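Local coordinates for cellulose 1,4-beta-cellobiosidase (Thermobifida fusca, PDB 4JJJ), which probably cleaves cellulose as a cellobiohydrolase, this chain being the family 48 glycoside hydrolase catalytic domain with an (alpha/alpha)6 fold, at residues P410-N413 against F417-W420; G372-A377 against P486-Q491. The protein carries 1 engineered substitution. All blocks are in the same frame, centred on the assembly; numbering follows the deposited sequence.

Contact 1: P410-N413 against F417-W420; sequences PSNN and FQVW. With BGC (beta-D-glucopyranose), chain B.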
loop_
_atom_site.group_PDB
_atom_site.type_symbol
_atom_site.label_atom_id
_atom_site.label_comp_id
_atom_site.label_asym_id
_atom_site.label_seq_id
_atom_site.Cartn_x
_atom_site.Cartn_y
_atom_site.Cartn_z
ATOM N N PRO A 410 -6.206 -8.177 11.460
ATOM C CA PRO A 410 -4.874 -7.733 11.913
ATOM C C PRO A 410 -3.919 -7.621 10.739
ATOM O O PRO A 410 -3.759 -8.569 10.000
ATOM C CB PRO A 410 -4.486 -8.802 12.892
ATOM C CG PRO A 410 -5.817 -9.373 13.399
ATOM C CD PRO A 410 -6.648 -9.404 12.160
ATOM N N SER A 411 -3.313 -6.432 10.593
ATOM C CA SER A 411 -2.619 -6.023 9.398
ATOM C C SER A 411 -1.373 -6.841 9.079
ATOM O O SER A 411 -0.903 -6.839 7.922
ATOM C CB SER A 411 -2.185 -4.587 9.424
ATOM O OG SER A 411 -1.234 -4.414 10.481
ATOM N N ASN A 412 -0.746 -7.512 10.049
ATOM C CA ASN A 412 0.454 -8.280 9.800
ATOM C C ASN A 412 0.267 -9.806 9.798
ATOM O O ASN A 412 1.230 -10.589 9.796
ATOM C CB ASN A 412 1.628 -7.901 10.758
ATOM C CG ASN A 412 2.960 -8.267 10.216
ATOM O OD1 ASN A 412 3.253 -8.116 9.006
ATOM N ND2 ASN A 412 3.845 -8.752 11.147
ATOM N N ASN A 413 -0.972 -10.276 9.714
ATOM C CA ASN A 413 -1.217 -11.716 9.618
ATOM C C ASN A 413 -0.949 -12.249 8.181
ATOM O O ASN A 413 -0.784 -13.426 7.956
ATOM C CB ASN A 413 -2.616 -11.975 10.060
ATOM C CG ASN A 413 -2.783 -11.888 11.579
ATOM O OD1 ASN A 413 -1.906 -11.430 12.313
ATOM N ND2 ASN A 413 -3.963 -12.307 12.051
ATOM N N PHE A 417 3.204 -9.577 3.260
ATOM C CA PHE A 417 4.017 -8.456 3.636
ATOM C C PHE A 417 5.432 -8.873 3.992
ATOM O O PHE A 417 6.380 -8.116 3.861
ATOM C CB PHE A 417 3.375 -7.759 4.829
ATOM C CG PHE A 417 2.276 -6.805 4.516
ATOM C CD1 PHE A 417 2.431 -5.808 3.555
ATOM C CD2 PHE A 417 1.065 -6.962 5.122
ATOM C CE1 PHE A 417 1.386 -4.881 3.302
ATOM C CE2 PHE A 417 0.057 -6.084 4.852
ATOM C CZ PHE A 417 0.220 -5.056 3.964
ATOM N N GLN A 418 5.602 -10.134 4.432
ATOM C CA GLN A 418 6.948 -10.677 4.730
ATOM C C GLN A 418 7.817 -10.617 3.493
ATOM O O GLN A 418 8.935 -10.079 3.518
ATOM C CB GLN A 418 6.953 -12.119 5.161
ATOM C CG GLN A 418 6.247 -12.437 6.479
ATOM C CD GLN A 418 6.899 -11.797 7.625
ATOM O OE1 GLN A 418 8.156 -11.972 7.867
ATOM N NE2 GLN A 418 6.136 -11.011 8.393
ATOM N N VAL A 419 7.279 -11.107 2.351
ATOM C CA VAL A 419 8.036 -11.149 1.076
ATOM C C VAL A 419 8.117 -9.811 0.430
ATOM O O VAL A 419 9.143 -9.509 -0.230
ATOM C CB VAL A 419 7.558 -12.289 0.192
ATOM C CG1 VAL A 419 7.949 -13.639 0.772
ATOM C CG2 VAL A 419 6.074 -12.259 -0.087
ATOM N N TRP A 420 7.121 -8.985 0.514
ATOM C CA TRP A 420 7.233 -7.648 -0.089
ATOM C C TRP A 420 8.400 -6.865 0.566
ATOM O O TRP A 420 9.255 -6.245 -0.129
ATOM C CB TRP A 420 5.962 -6.905 -0.032
ATOM C CG TRP A 420 4.959 -7.251 -1.041
ATOM C CD1 TRP A 420 5.113 -8.020 -2.131
ATOM C CD2 TRP A 420 3.636 -6.680 -1.138
ATOM N NE1 TRP A 420 3.962 -8.028 -2.855
ATOM C CE2 TRP A 420 3.049 -7.186 -2.296
ATOM C CE3 TRP A 420 2.930 -5.775 -0.340
ATOM C CZ2 TRP A 420 1.787 -6.815 -2.711
ATOM C CZ3 TRP A 420 1.646 -5.388 -0.745
ATOM C CH2 TRP A 420 1.097 -5.899 -1.913
HETATM C C2 BGC B . -4.233 -6.929 -2.206
HETATM C C3 BGC B . -3.239 -5.772 -2.278
HETATM C C4 BGC B . -2.900 -5.261 -0.848
HETATM C C5 BGC B . -2.556 -6.421 0.120
HETATM C C6 BGC B . -2.412 -5.909 1.534
HETATM C C1 BGC B . -3.764 -8.018 -1.260
HETATM O O2 BGC B . -4.383 -7.512 -3.494
HETATM O O3 BGC B . -3.834 -4.741 -3.105
HETATM O O4 BGC B . -1.803 -4.330 -0.950
HETATM O O5 BGC B . -3.599 -7.400 0.031
HETATM O O6 BGC B . -3.594 -5.259 1.961
HETATM O O HOH W 1 3.574 -10.386 7.395
#

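Contact 2: G372-A377 against P486-Q491; sequences GIAGGA and PNLHVQ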
loop_
_atom_site.group_PDB
_atom_site.type_symbol
_atom_site.label_atom_id
_atom_site.label_comp_id
_atom_site.label_asym_id
_atom_site.label_seq_id
_atom_site.Cartn_x
_atom_site.Cartn_y
_atom_site.Cartn_z
ATOM N N GLY A 372 10.335 -14.632 11.201
ATOM C CA GLY A 372 9.410 -13.694 10.599
ATOM C C GLY A 372 9.455 -12.335 11.261
ATOM O O GLY A 372 9.765 -12.199 12.446
ATOM N N ILE A 373 9.099 -11.309 10.526
ATOM C CA ILE A 373 9.134 -9.891 10.923
ATOM C C ILE A 373 7.804 -9.409 11.465
ATOM O O ILE A 373 6.775 -9.398 10.748
ATOM C CB ILE A 373 9.653 -8.983 9.827
ATOM C CG1 ILE A 373 10.889 -9.598 9.085
ATOM C CG2 ILE A 373 9.905 -7.576 10.332
ATOM C CD1 ILE A 373 12.121 -9.886 9.916
ATOM N N ALA A 374 7.815 -9.054 12.734
ATOM C CA ALA A 374 6.558 -8.627 13.423
ATOM C C ALA A 374 6.090 -7.271 12.966
ATOM O O ALA A 374 6.734 -6.590 12.130
ATOM C CB ALA A 374 6.762 -8.644 14.902
ATOM N N GLY A 375 4.957 -6.821 13.505
ATOM C CA GLY A 375 4.153 -5.824 12.812
ATOM C C GLY A 375 4.756 -4.468 12.624
ATOM O O GLY A 375 4.885 -3.971 11.498
ATOM N N GLY A 376 5.036 -3.772 13.717
ATOM C CA GLY A 376 5.506 -2.403 13.630
ATOM C C GLY A 376 5.421 -1.611 14.917
ATOM O O GLY A 376 5.439 -2.209 16.013
ATOM N N ALA A 377 5.265 -0.337 14.807
ATOM C CA ALA A 377 5.181 0.491 15.988
ATOM C C ALA A 377 4.475 1.790 15.631
ATOM O O ALA A 377 4.355 2.239 14.501
ATOM C CB ALA A 377 6.593 0.856 16.475
ATOM N N PRO A 486 13.552 -13.711 22.041
ATOM C CA PRO A 486 13.018 -15.030 22.380
ATOM C C PRO A 486 11.543 -15.049 22.804
ATOM O O PRO A 486 10.911 -16.122 22.626
ATOM C CB PRO A 486 13.893 -15.417 23.581
ATOM C CG PRO A 486 14.402 -14.204 24.116
ATOM C CD PRO A 486 14.510 -13.206 23.006
ATOM N N ASN A 487 10.995 -13.895 23.184
ATOM C CA ASN A 487 9.598 -13.814 23.558
ATOM C C ASN A 487 8.599 -13.190 22.528
ATOM O O ASN A 487 7.496 -12.762 22.893
ATOM C CB ASN A 487 9.449 -13.206 24.912
ATOM C CG ASN A 487 10.176 -14.068 25.984
ATOM O OD1 ASN A 487 9.941 -15.253 26.103
ATOM N ND2 ASN A 487 11.087 -13.488 26.671
ATOM N N LEU A 488 9.082 -13.076 21.298
ATOM C CA LEU A 488 8.264 -12.689 20.161
ATOM C C LEU A 488 8.174 -13.851 19.179
ATOM O O LEU A 488 9.197 -14.426 18.785
ATOM C CB LEU A 488 8.968 -11.557 19.455
ATOM C CG LEU A 488 8.225 -11.091 18.162
ATOM C CD1 LEU A 488 6.807 -10.637 18.395
ATOM C CD2 LEU A 488 9.149 -9.992 17.580
ATOM N N HIS A 489 6.951 -14.283 18.909
ATOM C CA HIS A 489 6.713 -15.491 18.186
ATOM C C HIS A 489 5.766 -15.378 17.010
ATOM O O HIS A 489 4.866 -14.632 17.038
ATOM C CB HIS A 489 6.050 -16.562 19.135
ATOM C CG HIS A 489 6.789 -16.794 20.379
ATOM N ND1 HIS A 489 7.786 -17.728 20.445
ATOM C CD2 HIS A 489 6.672 -16.253 21.609
ATOM C CE1 HIS A 489 8.276 -17.745 21.667
ATOM N NE2 HIS A 489 7.582 -16.882 22.404
ATOM N N VAL A 490 6.014 -16.177 15.991
ATOM C CA VAL A 490 5.099 -16.309 14.915
ATOM C C VAL A 490 4.956 -17.810 14.549
ATOM O O VAL A 490 5.960 -18.595 14.504
ATOM C CB VAL A 490 5.578 -15.493 13.674
ATOM C CG1 VAL A 490 6.875 -16.034 13.074
ATOM C CG2 VAL A 490 4.551 -15.572 12.577
ATOM N N GLN A 491 3.726 -18.179 14.158
ATOM C CA GLN A 491 3.453 -19.506 13.599
ATOM C C GLN A 491 2.603 -19.316 12.302
ATOM O O GLN A 491 1.793 -18.352 12.194
ATOM C CB GLN A 491 2.843 -20.496 14.660
ATOM C CG GLN A 491 1.541 -20.024 15.170
ATOM C CD GLN A 491 0.939 -20.984 16.193
ATOM O OE1 GLN A 491 1.032 -22.185 16.045
ATOM N NE2 GLN A 491 0.138 -20.391 17.057
#

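Contact 1: P410-N413 against F417-W420
Ser411 and Asn412, the two central residues of a type I beta turn running from Pro410 to Asn413, lie beside the first turn of helix 416-432 in the (alpha/alpha)6 catalytic domain, where Phe417 and Trp420 belong to a glycan pocket. Pro410 starts the turn, which Asn413 N closes by a hydrogen bond of 3.3 Å to Pro410 O. Ser411 turns its OG to Pro404 O and gives its carbonyl to the helix side: Ser411 O lies 3.3 Å from Phe417 CE2, approaching the ring obliquely, and also accepts a hydrogen bond from His323 NE2. Phe417 CG is anti to its carbonyl carbon (chi1 -82°), which carries the ring across to this oxygen, and its far corner, CZ, stands 3.7 Å from C6 of the bound glucose. Asn412 follows. Its CG is anti to the backbone N (chi1 -158°), bringing the amide over toward the helix, yet Asn412 OD1 remains 4.1 Å from Gln418 NE2. A water bridges the two: it lies 2.8 Å from Asn412 OD1, to which it probably donates, and accepts from Gln418 NE2, also at 2.8 Å. The two side chains meet at about a right angle, their amide planes 46° apart. Gln324 NE2 is a second donor to Asn412 OD1, while Gln418 OE1 accepts from Ile373 N and Trp444 NE1. Asn413 points away and pairs through its backbone with Leu469. One turn further along the helix, Trp420 presents the edge of its indole to the sugar, with CH2 3.4 Å from glucose O4.

Contact 2: G372-A377 against P486-Q491
Leu488 and Val490 reach from the start of strand 488-496, half of the two-stranded antiparallel sheet it forms with strand 465-473, to the glycine-rich loop that leads into strand 376-378. Before them, Pro486 and Asn487 belong to the end of the long connection between the two strands, where Asn487 bonds through its backbone to Gln474. Leu488 is the first residue to touch the loop. With its CG anti to the backbone N (chi1 177°), the isobutyl group extends toward Ala374 and straddles its methyl with both branches: Leu488 CD2 lies 3.8 Å from Ala374 CB, and Leu488 CD1 is only slightly farther from it, at 4.0 Å. Tyr400 of strand 398-401 packs against both partners, and Trp471 of the paired strand against Ala374, so this small apolar cluster joins the two-stranded sheet to the neighbouring one. His489 then points the opposite way, as alternation along a strand requires, and lies against Glu370. The same glutamate accepts a hydrogen bond from Val490 N through its OE1, tying the backbone of the strand to the loop just before Gly372. Val490 turns back toward the loop, beside Leu469, Trp471 and Trp447. No hydrogen bond joins the two segments directly. At Gly372 the lack of a side chain leaves the backbone itself facing the valine, whose CG1 sits between its own backbone N and carbonyl carbon (chi1 66°): Val490 CG1 comes to 4.2 Å from Gly372 N.

From the N terminus, the chain first passes through 372-377 into strand 376-378, runs on through strands 394-395 and 398-401, and forms the turn 410-413. Contact 1 then closes a very short loop, with three residues, the last already helical, between 410-413 and 417-420. After helix 416-432, helix 435-450 and strand 465-473, strand 488-496 returns to 372-377, so contact 2 closes a long loop that encloses contact 1. The two also meet directly: the bond between Ile373 and Gln418 is joined by a probable one from Asn412 ND2 to Ile373 O, 3.0 Å. The loop at 372-377 thus sits between the two-stranded sheet and the turn and helix beside the sugar.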